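Local coordinates for FACT complex subunit (Chaetomium thermophilum var. thermophilum, PDB 4KHB), which pairs, as the Spt16 dimerisation domain of the FACT complex, with Pob3 in a histone chaperone that probably reorganises nucleosomes, at residues Lys7-Tyr12 and His48-Lys53; Phe65-Phe70 and Ser95-Ser100. All coordinates share one frame; numbering follows the deposited sequence.

In the fold
Contact 1 packs the extended N-terminal segment Lys7-Tyr12 on the turn that leads into strand 52-60; contact 2 joins strands 63-70 and 91-100 of the sheet that 52-60 begins. Their centres are about 18 Å apart and lie on opposite sides of the chain's centre, yet the two meet where 52-60 runs beside 63-70. There Lys53 N lies 2.7 Å from Asn69 O, a probable hydrogen bond, and Thr51 CG2 packs 3.3 Å from Phe70 CD1. Both contacts also face the Pob3N chain: residues of 7-12 and 48-53 bond to it, and residues 95-99 of strand 91-100 pair with one of its strands, so together they help build the heterodimer interface.

Contact 1: Lys7-Tyr12 and His48-Lys53; sequences KRFESY and HINTIK
Ser11 OG, which packs against His48 CB at 3.5 Å, is gripped from outside the pair by Thr35 OG1 and by the carbonyl of Arg106 of the Pob3N chain. In this PH-like domain an extended N-terminal segment runs past the 3-10 turn 49-51 that links strand 43-48 to strand 52-60. Phe9 carries most of the packing. Its CG sits between the backbone N and carbonyl carbon (chi1 53°), and CD1 lies over the His48 imidazole, 3.3 Å from CG of that ring. The ring planes are inclined by 32°, and Phe9 CB makes a CH-pi contact over the same imidazole. The imidazole itself is fixed in rotation by its ND1, which accepts a nearly straight bond in the ring plane from Asn50 N at 3.1 Å; in the neutral form the proton would then probably reside on NE2. An alanine at His48 would probably leave Asn50 N without this acceptor and open a gap beside Phe9, whose ring could then turn more freely. Trp108 of the Pob3N chain meets the Phe9 ring edge-to-face and bonds to Phe9 O through NE1. Over one face of the Phe9 ring comes Asn50, its amide plane perpendicular to the ring, with CB 3.6 Å from Phe9 CE2.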
ATOM      1  N   LYS A   7       6.739 -14.821  21.540  1.00 54.67           N
ATOM      2  CA  LYS A   7       7.529 -14.529  20.350  1.00 49.59           C
ATOM      3  C   LYS A   7       6.638 -14.151  19.177  1.00 44.77           C
ATOM      4  O   LYS A   7       6.611 -12.999  18.733  1.00 49.39           O
ATOM      5  CB  LYS A   7       8.363 -15.751  19.957  1.00 49.41           C
ATOM      6  CG  LYS A   7       9.476 -15.470  18.963  1.00 53.16           C
ATOM      7  CD  LYS A   7      10.720 -15.001  19.682  1.00 59.71           C
ATOM      8  CE  LYS A   7      11.246 -16.116  20.573  1.00 63.60           C
ATOM      9  NZ  LYS A   7      12.301 -15.664  21.517  1.00 64.85           N
ATOM     10  N   ARG A   8       5.905 -15.144  18.686  1.00 40.03           N
ATOM     11  CA  ARG A   8       5.038 -14.977  17.527  1.00 35.78           C
ATOM     12  C   ARG A   8       3.788 -14.159  17.828  1.00 37.37           C
ATOM     13  O   ARG A   8       3.024 -14.477  18.747  1.00 36.54           O
ATOM     14  CB  ARG A   8       4.632 -16.340  16.967  1.00 32.88           C
ATOM     15  CG  ARG A   8       3.713 -16.256  15.756  1.00 44.92           C
ATOM     16  CD  ARG A   8       3.615 -17.592  15.039  1.00 49.04           C
ATOM     17  NE  ARG A   8       2.760 -17.510  13.860  1.00 48.21           N
ATOM     18  CZ  ARG A   8       3.200 -17.678  12.617  1.00 47.48           C
ATOM     19  NH1 ARG A   8       4.480 -17.957  12.400  1.00 34.09           N
ATOM     20  NH2 ARG A   8       2.365 -17.586  11.593  1.00 38.57           N
ATOM     21  N   PHE A   9       3.586 -13.108  17.043  1.00 26.83           N
ATOM     22  CA  PHE A   9       2.372 -12.305  17.119  1.00 14.06           C
ATOM     23  C   PHE A   9       1.747 -12.214  15.734  1.00 18.73           C
ATOM     24  O   PHE A   9       2.368 -12.597  14.739  1.00 18.49           O
ATOM     25  CB  PHE A   9       2.655 -10.913  17.689  1.00 11.84           C
ATOM     26  CG  PHE A   9       3.756 -10.177  16.988  1.00 16.94           C
ATOM     27  CD1 PHE A   9       3.494  -9.411  15.861  1.00 13.10           C
ATOM     28  CD2 PHE A   9       5.052 -10.230  17.474  1.00 15.76           C
ATOM     29  CE1 PHE A   9       4.510  -8.724  15.221  1.00 15.71           C
ATOM     30  CE2 PHE A   9       6.072  -9.548  16.842  1.00 18.21           C
ATOM     31  CZ  PHE A   9       5.800  -8.791  15.713  1.00 16.66           C
ATOM     32  N   GLU A  10       0.520 -11.708  15.671  1.00 12.57           N
ATOM     33  CA  GLU A  10      -0.234 -11.657  14.424  1.00 17.75           C
ATOM     34  C   GLU A  10      -1.367 -10.649  14.557  1.00 12.39           C
ATOM     35  O   GLU A  10      -2.196 -10.759  15.463  1.00 13.70           O
ATOM     36  CB  GLU A  10      -0.804 -13.046  14.118  1.00 19.18           C
ATOM     37  CG  GLU A  10      -2.005 -13.045  13.186  1.00 30.41           C
ATOM     38  CD  GLU A  10      -2.587 -14.431  13.000  1.00 43.87           C
ATOM     39  OE1 GLU A  10      -3.825 -14.562  13.068  1.00 46.00           O
ATOM     40  OE2 GLU A  10      -1.807 -15.388  12.799  1.00 39.81           O
ATOM     41  N   SER A  11      -1.401  -9.668  13.660  1.00  8.37           N
ATOM     42  CA  SER A  11      -2.409  -8.620  13.729  1.00 19.11           C
ATOM     43  C   SER A  11      -3.784  -9.162  13.356  1.00 12.73           C
ATOM     44  O   SER A  11      -4.689  -9.213  14.191  1.00 17.56           O
ATOM     45  CB  SER A  11      -2.032  -7.447  12.821  1.00 11.62           C
ATOM     46  OG  SER A  11      -0.831  -6.827  13.252  1.00 10.97           O
ATOM     47  N   TYR A  12      -3.929  -9.573  12.100  1.00 10.01           N
ATOM     48  CA  TYR A  12      -5.206 -10.074  11.599  1.00 13.80           C
ATOM     49  C   TYR A  12      -5.035 -11.388  10.838  1.00 16.25           C
ATOM     50  O   TYR A  12      -3.938 -11.708  10.372  1.00 17.45           O
ATOM     51  CB  TYR A  12      -5.864  -9.035  10.684  1.00 12.57           C
ATOM     52  CG  TYR A  12      -6.111  -7.689  11.329  1.00 13.16           C
ATOM     53  CD1 TYR A  12      -7.124  -7.516  12.264  1.00 14.83           C
ATOM     54  CD2 TYR A  12      -5.331  -6.592  10.995  1.00 10.92           C
ATOM     55  CE1 TYR A  12      -7.349  -6.283  12.848  1.00 12.70           C
ATOM     56  CE2 TYR A  12      -5.547  -5.358  11.573  1.00 12.41           C
ATOM     57  CZ  TYR A  12      -6.557  -5.211  12.497  1.00 16.69           C
ATOM     58  OH  TYR A  12      -6.772  -3.981  13.074  1.00 17.22           O
ATOM     59  N   HIS A  48       1.937  -4.413  13.583  1.00 13.86           N
ATOM     60  CA  HIS A  48       1.725  -4.770  14.980  1.00 13.67           C
ATOM     61  C   HIS A  48       2.582  -3.891  15.881  1.00 13.37           C
ATOM     62  O   HIS A  48       3.647  -3.430  15.470  1.00  9.04           O
ATOM     63  CB  HIS A  48       2.052  -6.246  15.198  1.00 12.17           C
ATOM     64  CG  HIS A  48       1.508  -6.806  16.477  1.00 15.58           C
ATOM     65  ND1 HIS A  48       2.128  -6.624  17.693  1.00 14.63           N
ATOM     66  CD2 HIS A  48       0.407  -7.553  16.723  1.00 12.95           C
ATOM     67  CE1 HIS A  48       1.430  -7.232  18.636  1.00 17.10           C
ATOM     68  NE2 HIS A  48       0.379  -7.802  18.073  1.00 14.11           N
ATOM     69  N   ILE A  49       2.112  -3.653  17.102  1.00 16.39           N
ATOM     70  CA  ILE A  49       2.809  -2.766  18.029  1.00 12.47           C
ATOM     71  C   ILE A  49       4.183  -3.300  18.450  1.00 15.05           C
ATOM     72  O   ILE A  49       5.091  -2.524  18.760  1.00 21.03           O
ATOM     73  CB  ILE A  49       1.948  -2.470  19.279  1.00 21.54           C
ATOM     74  CG1 ILE A  49       2.518  -1.290  20.066  1.00 23.48           C
ATOM     75  CG2 ILE A  49       1.859  -3.693  20.166  1.00 24.95           C
ATOM     76  CD1 ILE A  49       2.408   0.032  19.347  1.00 24.87           C
ATOM     77  N   ASN A  50       4.335  -4.624  18.441  1.00 11.78           N
ATOM     78  CA  ASN A  50       5.595  -5.263  18.818  1.00 15.93           C
ATOM     79  C   ASN A  50       6.688  -5.048  17.774  1.00 15.60           C
ATOM     80  O   ASN A  50       7.835  -5.467  17.956  1.00 20.38           O
ATOM     81  CB  ASN A  50       5.377  -6.762  19.050  1.00 15.50           C
ATOM     82  CG  ASN A  50       4.519  -7.047  20.267  1.00 18.42           C
ATOM     83  OD1 ASN A  50       4.231  -6.154  21.063  1.00 28.09           O
ATOM     84  ND2 ASN A  50       4.106  -8.300  20.418  1.00 21.87           N
ATOM     85  N   THR A  51       6.308  -4.402  16.678  1.00 11.62           N
ATOM     86  CA  THR A  51       7.191  -4.156  15.550  1.00 13.20           C
ATOM     87  C   THR A  51       7.689  -2.707  15.599  1.00 12.04           C
ATOM     88  O   THR A  51       8.670  -2.343  14.941  1.00 16.76           O
ATOM     89  CB  THR A  51       6.449  -4.479  14.223  1.00 10.70           C
ATOM     90  OG1 THR A  51       7.250  -5.347  13.411  1.00 21.17           O
ATOM     91  CG2 THR A  51       6.125  -3.225  13.442  1.00  4.99           C
ATOM     92  N   ILE A  52       7.031  -1.898  16.427  1.00 10.84           N
ATOM     93  CA  ILE A  52       7.257  -0.452  16.464  1.00 15.94           C
ATOM     94  C   ILE A  52       8.189  -0.002  17.595  1.00 16.44           C
ATOM     95  O   ILE A  52       8.048  -0.430  18.740  1.00 17.05           O
ATOM     96  CB  ILE A  52       5.907   0.304  16.571  1.00 13.47           C
ATOM     97  CG1 ILE A  52       5.140   0.189  15.252  1.00 12.53           C
ATOM     98  CG2 ILE A  52       6.122   1.771  16.915  1.00 14.83           C
ATOM     99  CD1 ILE A  52       3.666   0.523  15.365  1.00 23.18           C
ATOM    100  N   LYS A  53       9.145   0.859  17.250  1.00 14.15           N
ATOM    101  CA  LYS A  53      10.073   1.449  18.214  1.00 17.18           C
ATOM    102  C   LYS A  53       9.460   2.675  18.892  1.00 18.91           C
ATOM    103  O   LYS A  53       9.241   2.676  20.105  1.00 16.02           O
ATOM    104  CB  LYS A  53      11.377   1.833  17.511  1.00 14.60           C
ATOM    105  CG  LYS A  53      12.500   2.253  18.446  1.00 24.14           C
ATOM    106  CD  LYS A  53      13.794   2.447  17.676  1.00 33.84           C
ATOM    107  CE  LYS A  53      15.000   2.360  18.591  1.00 36.02           C
ATOM    108  NZ  LYS A  53      15.428   3.710  19.052  1.00 36.50           N
TER

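Contact 2: Phe65-Phe70 and Ser95-Ser100; sequences FLRINF and SLTFRS
Phe65 and Arg99 come together through their first torsions: Phe65 CG stands anti to the carbonyl carbon, beside its backbone N (chi1 -69°), while Arg99 CG takes the crowded position between N and carbonyl carbon (chi1 78°). The two side chains lie side by side and point the same way, with Phe65 CE2 3.5 Å from Arg99 CB. At the edge of the Phe65 ring, near its plane, CD2 meets the methyl CG2 of Thr97 at 3.9 Å. The extended Arg99 chain then carries its guanidinium away from this pair: NE bonds to Gln177 OE1 of the Pob3N chain, and the charged group makes a cation-pi contact with Trp63. Further along the same face, a second torsion of 138° puts Arg67 CD 3.7 Å from Thr97 OG1, and a further bend at chi3 turns NE. Asn69 OD1 lies over one face of the Arg67 guanidinium, while ND2 of the same amide bonds to Asn54 OD1.

Strands 63-70 and 91-100 are antiparallel neighbours in one of the sheets of the PH-like domain. Leu66 and Phe98 form a hydrogen-bonded pair, N to O in both directions (3.0 Å from Leu66 N to Phe98 O, 3.1 Å from Phe98 N to Leu66 O). Ile68 N reaches Leu96 O at 3.2 Å, but the return bond from Leu96 N to Ile68 O is weak. Residues 95-99 also pair antiparallel with a strand of the Pob3N chain, so the sheet continues across the interface.

The side chains of Leu66, Ile68, Leu96 and Phe98 occupy the other, buried face, where strand 35-40 and helix 103-121 pack. Here Ile68 CD1 approaches Leu96 CD1 at 4.2 Å. Phe70 turns its ring edge to Leu96, CE2 3.9 Å from CG, while Ile68 CG2 sits over one face of that ring.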
ATOM      1  N   PHE A  65       3.823  16.461  10.755  1.00 30.96           N
ATOM      2  CA  PHE A  65       4.455  15.220  10.322  1.00 25.22           C
ATOM      3  C   PHE A  65       4.438  14.133  11.388  1.00 25.22           C
ATOM      4  O   PHE A  65       4.740  14.380  12.556  1.00 22.59           O
ATOM      5  CB  PHE A  65       5.895  15.487   9.870  1.00 23.86           C
ATOM      6  CG  PHE A  65       5.997  16.273   8.594  1.00 26.85           C
ATOM      7  CD1 PHE A  65       5.911  17.659   8.598  1.00 27.07           C
ATOM      8  CD2 PHE A  65       6.194  15.621   7.386  1.00 24.35           C
ATOM      9  CE1 PHE A  65       6.010  18.377   7.415  1.00 28.10           C
ATOM     10  CE2 PHE A  65       6.295  16.331   6.203  1.00 26.42           C
ATOM     11  CZ  PHE A  65       6.202  17.711   6.218  1.00 19.30           C
ATOM     12  N   LEU A  66       4.078  12.925  10.968  1.00 20.95           N
ATOM     13  CA  LEU A  66       4.089  11.760  11.842  1.00 17.97           C
ATOM     14  C   LEU A  66       5.140  10.767  11.375  1.00 19.22           C
ATOM     15  O   LEU A  66       5.004  10.174  10.302  1.00 16.69           O
ATOM     16  CB  LEU A  66       2.719  11.081  11.850  1.00 16.65           C
ATOM     17  CG  LEU A  66       2.505  10.088  12.995  1.00 21.04           C
ATOM     18  CD1 LEU A  66       2.442  10.797  14.338  1.00 22.70           C
ATOM     19  CD2 LEU A  66       1.260   9.256  12.760  1.00 22.49           C
ATOM     20  N   ARG A  67       6.192  10.590  12.165  1.00 18.15           N
ATOM     21  CA  ARG A  67       7.197   9.586  11.836  1.00 18.33           C
ATOM     22  C   ARG A  67       7.143   8.387  12.767  1.00 13.16           C
ATOM     23  O   ARG A  67       7.282   8.521  13.986  1.00 17.11           O
ATOM     24  CB  ARG A  67       8.605  10.181  11.811  1.00 17.73           C
ATOM     25  CG  ARG A  67       9.697   9.138  11.994  1.00 22.43           C
ATOM     26  CD  ARG A  67      10.861   9.386  11.062  1.00 25.99           C
ATOM     27  NE  ARG A  67      12.021   9.925  11.763  1.00 42.97           N
ATOM     28  CZ  ARG A  67      13.281   9.661  11.432  1.00 49.44           C
ATOM     29  NH1 ARG A  67      13.546   8.847  10.419  1.00 40.94           N
ATOM     30  NH2 ARG A  67      14.276  10.200  12.122  1.00 52.64           N
ATOM     31  N   ILE A  68       6.922   7.216  12.180  1.00 15.12           N
ATOM     32  CA  ILE A  68       6.917   5.973  12.932  1.00 13.90           C
ATOM     33  C   ILE A  68       8.206   5.196  12.669  1.00 14.61           C
ATOM     34  O   ILE A  68       8.493   4.831  11.524  1.00 12.66           O
ATOM     35  CB  ILE A  68       5.699   5.109  12.555  1.00 10.77           C
ATOM     36  CG1 ILE A  68       4.400   5.868  12.851  1.00 12.25           C
ATOM     37  CG2 ILE A  68       5.728   3.788  13.305  1.00  8.10           C
ATOM     38  CD1 ILE A  68       3.186   5.336  12.116  1.00 13.38           C
ATOM     39  N   ASN A  69       8.983   4.950  13.721  1.00 12.42           N
ATOM     40  CA  ASN A  69      10.198   4.145  13.605  1.00 14.59           C
ATOM     41  C   ASN A  69       9.963   2.711  14.056  1.00 13.33           C
ATOM     42  O   ASN A  69       9.319   2.468  15.078  1.00 15.29           O
ATOM     43  CB  ASN A  69      11.368   4.770  14.378  1.00 14.30           C
ATOM     44  CG  ASN A  69      11.802   6.105  13.803  1.00 23.15           C
ATOM     45  OD1 ASN A  69      12.411   6.162  12.733  1.00 25.86           O
ATOM     46  ND2 ASN A  69      11.501   7.183  14.513  1.00 25.44           N
ATOM     47  N   PHE A  70      10.484   1.763  13.287  1.00 12.45           N
ATOM     48  CA  PHE A  70      10.258   0.354  13.568  1.00 13.60           C
ATOM     49  C   PHE A  70      11.482  -0.312  14.194  1.00 16.91           C
ATOM     50  O   PHE A  70      12.599   0.196  14.079  1.00 17.67           O
ATOM     51  CB  PHE A  70       9.879  -0.360  12.273  1.00 13.32           C
ATOM     52  CG  PHE A  70       8.580   0.109  11.683  1.00 13.02           C
ATOM     53  CD1 PHE A  70       7.387  -0.470  12.073  1.00  8.01           C
ATOM     54  CD2 PHE A  70       8.552   1.127  10.740  1.00 13.04           C
ATOM     55  CE1 PHE A  70       6.184  -0.050  11.537  1.00  7.84           C
ATOM     56  CE2 PHE A  70       7.351   1.556  10.199  1.00 13.07           C
ATOM     57  CZ  PHE A  70       6.166   0.966  10.598  1.00 11.10           C
ATOM     58  N   SER A  95      11.374   2.801   8.790  1.00 11.80           N
ATOM     59  CA  SER A  95      10.491   3.912   9.122  1.00 14.97           C
ATOM     60  C   SER A  95       9.657   4.367   7.929  1.00 13.98           C
ATOM     61  O   SER A  95       9.991   4.081   6.776  1.00 16.27           O
ATOM     62  CB  SER A  95      11.299   5.097   9.657  1.00 17.72           C
ATOM     63  OG  SER A  95      12.075   5.688   8.628  1.00 22.64           O
ATOM     64  N   LEU A  96       8.567   5.071   8.222  1.00 14.17           N
ATOM     65  CA  LEU A  96       7.796   5.775   7.202  1.00 20.87           C
ATOM     66  C   LEU A  96       7.247   7.084   7.766  1.00 20.46           C
ATOM     67  O   LEU A  96       6.973   7.187   8.966  1.00 16.85           O
ATOM     68  CB  LEU A  96       6.682   4.895   6.623  1.00 21.44           C
ATOM     69  CG  LEU A  96       5.905   3.939   7.522  1.00 24.48           C
ATOM     70  CD1 LEU A  96       4.878   4.694   8.332  1.00 25.70           C
ATOM     71  CD2 LEU A  96       5.248   2.851   6.686  1.00 16.27           C
ATOM     72  N   THR A  97       7.081   8.077   6.899  1.00 19.58           N
ATOM     73  CA  THR A  97       6.622   9.395   7.326  1.00 18.87           C
ATOM     74  C   THR A  97       5.373   9.842   6.570  1.00 14.98           C
ATOM     75  O   THR A  97       5.305   9.744   5.342  1.00 15.23           O
ATOM     76  CB  THR A  97       7.741  10.460   7.170  1.00 21.27           C
ATOM     77  OG1 THR A  97       8.800  10.191   8.098  1.00 18.40           O
ATOM     78  CG2 THR A  97       7.204  11.863   7.423  1.00 17.30           C
ATOM     79  N   PHE A  98       4.379  10.313   7.315  1.00 16.95           N
ATOM     80  CA  PHE A  98       3.180  10.889   6.722  1.00 22.33           C
ATOM     81  C   PHE A  98       3.127  12.376   7.030  1.00 21.07           C
ATOM     82  O   PHE A  98       3.767  12.846   7.977  1.00 20.38           O
ATOM     83  CB  PHE A  98       1.911  10.224   7.261  1.00 19.34           C
ATOM     84  CG  PHE A  98       1.746   8.787   6.863  1.00 13.03           C
ATOM     85  CD1 PHE A  98       2.237   7.765   7.660  1.00 12.05           C
ATOM     86  CD2 PHE A  98       1.067   8.459   5.697  1.00 19.69           C
ATOM     87  CE1 PHE A  98       2.069   6.442   7.293  1.00 13.25           C
ATOM     88  CE2 PHE A  98       0.896   7.138   5.322  1.00 12.15           C
ATOM     89  CZ  PHE A  98       1.399   6.127   6.123  1.00 13.27           C
ATOM     90  N   ARG A  99       2.369  13.113   6.226  1.00 22.75           N
ATOM     91  CA  ARG A  99       2.141  14.527   6.486  1.00 18.28           C
ATOM     92  C   ARG A  99       0.652  14.843   6.410  1.00 26.99           C
ATOM     93  O   ARG A  99      -0.081  14.243   5.616  1.00 21.20           O
ATOM     94  CB  ARG A  99       2.942  15.416   5.525  1.00 19.69           C
ATOM     95  CG  ARG A  99       2.347  15.530   4.131  1.00 23.68           C
ATOM     96  CD  ARG A  99       3.022  16.628   3.329  1.00 20.46           C
ATOM     97  NE  ARG A  99       2.236  16.983   2.152  1.00 27.07           N
ATOM     98  CZ  ARG A  99       2.549  17.962   1.311  1.00 30.75           C
ATOM     99  NH1 ARG A  99       3.638  18.691   1.510  1.00 32.67           N
ATOM    100  NH2 ARG A  99       1.767  18.217   0.273  1.00 29.57           N
ATOM    101  N   SER A 100       0.206  15.771   7.250  1.00 26.29           N
ATOM    102  CA  SER A 100      -1.175  16.238   7.210  1.00 24.58           C
ATOM    103  C   SER A 100      -1.288  17.644   7.783  1.00 27.70           C
ATOM    104  O   SER A 100      -0.336  18.166   8.369  1.00 29.27           O
ATOM    105  CB  SER A 100      -2.091  15.280   7.977  1.00 24.51           C
ATOM    106  OG  SER A 100      -3.399  15.808   8.093  1.00 36.86           O
TER